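Local coordinates for C381 turret protein (PDB 4IND) that forms, as a triple jelly-roll protein, the fivefold turrets that probably project from the capsid of an archaeal icosahedral virus, at residues V148-N153 with R172-T177. Residues are numbered along the deposited sequence; the frame is centred on the assembly and turned at random.
With 2HP (dihydrogenphosphate ion), chain U.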
ATOM      1  N   VAL A 148     -12.760   4.491  11.341  1.00 30.34           N
ATOM      2  CA  VAL A 148     -12.417   3.056  11.278  1.00 34.27           C
ATOM      3  C   VAL A 148     -11.825   2.729   9.910  1.00 38.12           C
ATOM      4  O   VAL A 148     -11.985   3.486   8.976  1.00 53.73           O
ATOM      5  CB  VAL A 148     -13.657   2.194  11.536  1.00 46.30           C
ATOM      6  CG1 VAL A 148     -14.214   2.485  12.906  1.00 43.83           C
ATOM      7  CG2 VAL A 148     -14.729   2.473  10.499  1.00 38.19           C
ATOM      8  N   PHE A 149     -11.129   1.617   9.771  1.00 46.71           N
ATOM      9  CA  PHE A 149     -10.533   1.309   8.482  1.00 47.55           C
ATOM     10  C   PHE A 149      -9.340   2.230   8.267  1.00 50.72           C
ATOM     11  O   PHE A 149      -8.835   2.369   7.155  1.00 59.27           O
ATOM     12  CB  PHE A 149     -11.572   1.451   7.358  1.00 43.17           C
ATOM     13  CG  PHE A 149     -12.799   0.602   7.575  1.00 41.48           C
ATOM     14  CD1 PHE A 149     -12.671  -0.756   7.891  1.00 35.27           C
ATOM     15  CD2 PHE A 149     -14.065   1.152   7.511  1.00 30.86           C
ATOM     16  CE1 PHE A 149     -13.796  -1.535   8.132  1.00 31.87           C
ATOM     17  CE2 PHE A 149     -15.198   0.369   7.735  1.00 33.54           C
ATOM     18  CZ  PHE A 149     -15.053  -0.981   8.045  1.00 28.52           C
ATOM     19  N   GLU A 150      -8.920   2.885   9.343  1.00 56.54           N
ATOM     20  CA  GLU A 150      -7.612   3.529   9.390  1.00 61.74           C
ATOM     21  C   GLU A 150      -6.743   2.592  10.202  1.00 51.01           C
ATOM     22  O   GLU A 150      -7.183   2.066  11.225  1.00 54.77           O
ATOM     23  CB  GLU A 150      -7.675   4.862  10.134  1.00 63.16           C
ATOM     24  CG  GLU A 150      -8.769   5.802   9.679  1.00 71.27           C
ATOM     25  CD  GLU A 150      -8.375   6.602   8.459  1.00 76.89           C
ATOM     26  OE1 GLU A 150      -8.500   6.062   7.338  1.00 82.56           O
ATOM     27  OE2 GLU A 150      -7.938   7.765   8.624  1.00 72.07           O
ATOM     28  N   LYS A 151      -5.528   2.356   9.751  1.00 49.93           N
ATOM     29  CA  LYS A 151      -4.577   1.650  10.590  1.00 60.52           C
ATOM     30  C   LYS A 151      -5.083   0.243  10.874  1.00 51.32           C
ATOM     31  O   LYS A 151      -4.744  -0.363  11.895  1.00 52.43           O
ATOM     32  CB  LYS A 151      -4.368   2.434  11.887  1.00 67.10           C
ATOM     33  CG  LYS A 151      -3.787   3.832  11.656  1.00 76.55           C
ATOM     34  CD  LYS A 151      -3.881   4.699  12.905  1.00 82.49           C
ATOM     35  CE  LYS A 151      -2.838   5.815  12.885  1.00 94.64           C
ATOM     36  NZ  LYS A 151      -2.941   6.709  11.692  1.00 97.59           N
ATOM     37  N   GLY A 152      -5.913  -0.260   9.963  1.00 42.33           N
ATOM     38  CA  GLY A 152      -6.339  -1.639  10.001  1.00 53.63           C
ATOM     39  C   GLY A 152      -7.376  -1.916  11.061  1.00 52.52           C
ATOM     40  O   GLY A 152      -7.567  -3.070  11.437  1.00 53.71           O
ATOM     41  N   ASN A 153      -8.053  -0.875  11.543  1.00 41.24           N
ATOM     42  CA  ASN A 153      -9.153  -1.105  12.476  1.00 34.74           C
ATOM     43  C   ASN A 153     -10.415  -1.581  11.786  1.00 36.56           C
ATOM     44  O   ASN A 153     -10.555  -1.469  10.577  1.00 40.02           O
ATOM     45  CB  ASN A 153      -9.423   0.128  13.336  1.00 32.79           C
ATOM     46  CG  ASN A 153      -8.380   0.298  14.418  1.00 48.07           C
ATOM     47  OD1 ASN A 153      -7.732  -0.675  14.825  1.00 45.54           O
ATOM     48  ND2 ASN A 153      -8.194   1.528  14.881  1.00 49.32           N
ATOM     49  N   ARG A 172     -20.470   3.824   5.019  1.00 36.67           N
ATOM     50  CA  ARG A 172     -19.767   3.951   3.740  1.00 29.89           C
ATOM     51  C   ARG A 172     -18.524   3.089   3.797  1.00 36.80           C
ATOM     52  O   ARG A 172     -17.786   3.138   4.774  1.00 38.13           O
ATOM     53  CB  ARG A 172     -19.338   5.411   3.492  1.00 29.76           C
ATOM     54  CG  ARG A 172     -18.592   5.595   2.187  1.00 37.43           C
ATOM     55  CD  ARG A 172     -17.578   6.737   2.190  1.00 42.18           C
ATOM     56  NE  ARG A 172     -16.412   6.452   3.028  1.00 43.25           N
ATOM     57  CZ  ARG A 172     -15.415   7.320   3.206  1.00 53.57           C
ATOM     58  NH1 ARG A 172     -15.461   8.518   2.621  1.00 62.44           N
ATOM     59  NH2 ARG A 172     -14.379   7.019   3.981  1.00 41.63           N
ATOM     60  N   LEU A 173     -18.287   2.297   2.755  1.00 32.69           N
ATOM     61  CA  LEU A 173     -17.056   1.510   2.663  1.00 34.01           C
ATOM     62  C   LEU A 173     -16.299   1.923   1.423  1.00 32.74           C
ATOM     63  O   LEU A 173     -16.881   1.977   0.340  1.00 33.72           O
ATOM     64  CB  LEU A 173     -17.373   0.019   2.572  1.00 29.42           C
ATOM     65  CG  LEU A 173     -18.166  -0.579   3.723  1.00 29.32           C
ATOM     66  CD1 LEU A 173     -18.401  -2.070   3.469  1.00 31.26           C
ATOM     67  CD2 LEU A 173     -17.423  -0.377   5.038  1.00 32.15           C
ATOM     68  N   ARG A 174     -15.009   2.209   1.554  1.00 34.81           N
ATOM     69  CA  ARG A 174     -14.232   2.550   0.369  1.00 38.80           C
ATOM     70  C   ARG A 174     -13.865   1.237  -0.307  1.00 38.88           C
ATOM     71  O   ARG A 174     -14.150   0.171   0.226  1.00 37.13           O
ATOM     72  CB  ARG A 174     -12.976   3.307   0.759  1.00 49.76           C
ATOM     73  CG  ARG A 174     -12.109   2.506   1.705  1.00 60.92           C
ATOM     74  CD  ARG A 174     -10.688   2.999   1.698  1.00 81.02           C
ATOM     75  NE  ARG A 174      -9.883   2.229   2.631  1.00 93.22           N
ATOM     76  CZ  ARG A 174      -9.681   2.552   3.906  1.00 97.12           C
ATOM     77  NH1 ARG A 174     -10.219   3.655   4.429  1.00 90.27           N
ATOM     78  NH2 ARG A 174      -8.927   1.759   4.659  1.00101.24           N
ATOM     79  N   LYS A 175     -13.212   1.309  -1.453  1.00 24.30           N
ATOM     80  CA  LYS A 175     -12.906   0.109  -2.229  1.00 25.68           C
ATOM     81  C   LYS A 175     -12.218  -0.958  -1.395  1.00 29.48           C
ATOM     82  O   LYS A 175     -11.364  -0.678  -0.548  1.00 33.86           O
ATOM     83  CB  LYS A 175     -12.055   0.444  -3.466  1.00 28.21           C
ATOM     84  CG  LYS A 175     -10.636   0.916  -3.163  1.00 32.27           C
ATOM     85  CD  LYS A 175      -9.949   1.440  -4.441  1.00 27.30           C
ATOM     86  CE  LYS A 175      -8.486   1.796  -4.200  1.00 32.21           C
ATOM     87  NZ  LYS A 175      -7.670   0.562  -3.960  1.00 36.85           N
ATOM     88  N   GLY A 176     -12.598  -2.204  -1.644  1.00 25.30           N
ATOM     89  CA  GLY A 176     -12.054  -3.330  -0.900  1.00 30.40           C
ATOM     90  C   GLY A 176     -13.068  -4.453  -0.865  1.00 32.19           C
ATOM     91  O   GLY A 176     -14.161  -4.321  -1.403  1.00 29.96           O
ATOM     92  N   THR A 177     -12.697  -5.577  -0.266  1.00 31.87           N
ATOM     93  CA  THR A 177     -13.662  -6.618   0.030  1.00 28.67           C
ATOM     94  C   THR A 177     -13.788  -6.697   1.535  1.00 27.73           C
ATOM     95  O   THR A 177     -12.789  -6.594   2.255  1.00 29.40           O
ATOM     96  CB  THR A 177     -13.201  -7.970  -0.550  1.00 29.28           C
ATOM     97  OG1 THR A 177     -13.086  -7.849  -1.976  1.00 37.15           O
ATOM     98  CG2 THR A 177     -14.209  -9.077  -0.207  1.00 33.79           C
TER
HETATM   99  P   2HP U 401     -12.870   5.482   7.240  1.00 50.65           P
HETATM  100  O1  2HP U 401     -13.397   4.748   6.034  1.00 55.48           O
HETATM  101  O2  2HP U 401     -13.373   6.865   6.967  1.00 35.64           O
HETATM  102  O3  2HP U 401     -11.310   5.410   7.234  1.00 46.99           O
HETATM  103  O4  2HP U 401     -13.473   5.000   8.597  1.00 54.88           O
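The carbonyl oxygen of F149 is gripped by both terminal nitrogens of R174: NH2 donates a nearly straight bond of 2.6 Å to F149 O, and NH1 adds a weak one to the same atom. The oxygen lies in the guanidinium plane and NH2 in the carbonyl plane, a fit that helps fix the rotation of the flat group. Arginine suits the place because its chain, extended from CG to NE, spans the gap, and NH1 is divided between F149 O and O3 of a bound dihydrogenphosphate, with a weak bond to each. R172 reaches that anion separately: a turn about its CG-CD bond (chi3 70°) lets NH2 hydrogen-bond phosphate O1 at 3.2 Å. The ion's detailed position is doubtful, since it crowds the V148 carbonyl. The 148-153 loop joins the first jelly roll to the second, with a type I' turn from E150 to N153, and the phosphate sits at this junction, where R147 and L79 N also bind it. E150 OE1, 4.1 Å from R174 NH1, probably tempers the gathered positive charge. Beside these polar groups the buried F149 ring offers a broad hydrocarbon surface to apolar L173 (CE2 to CD2 3.6 Å) and to V259, while Y178 packs edge-to-face with F149.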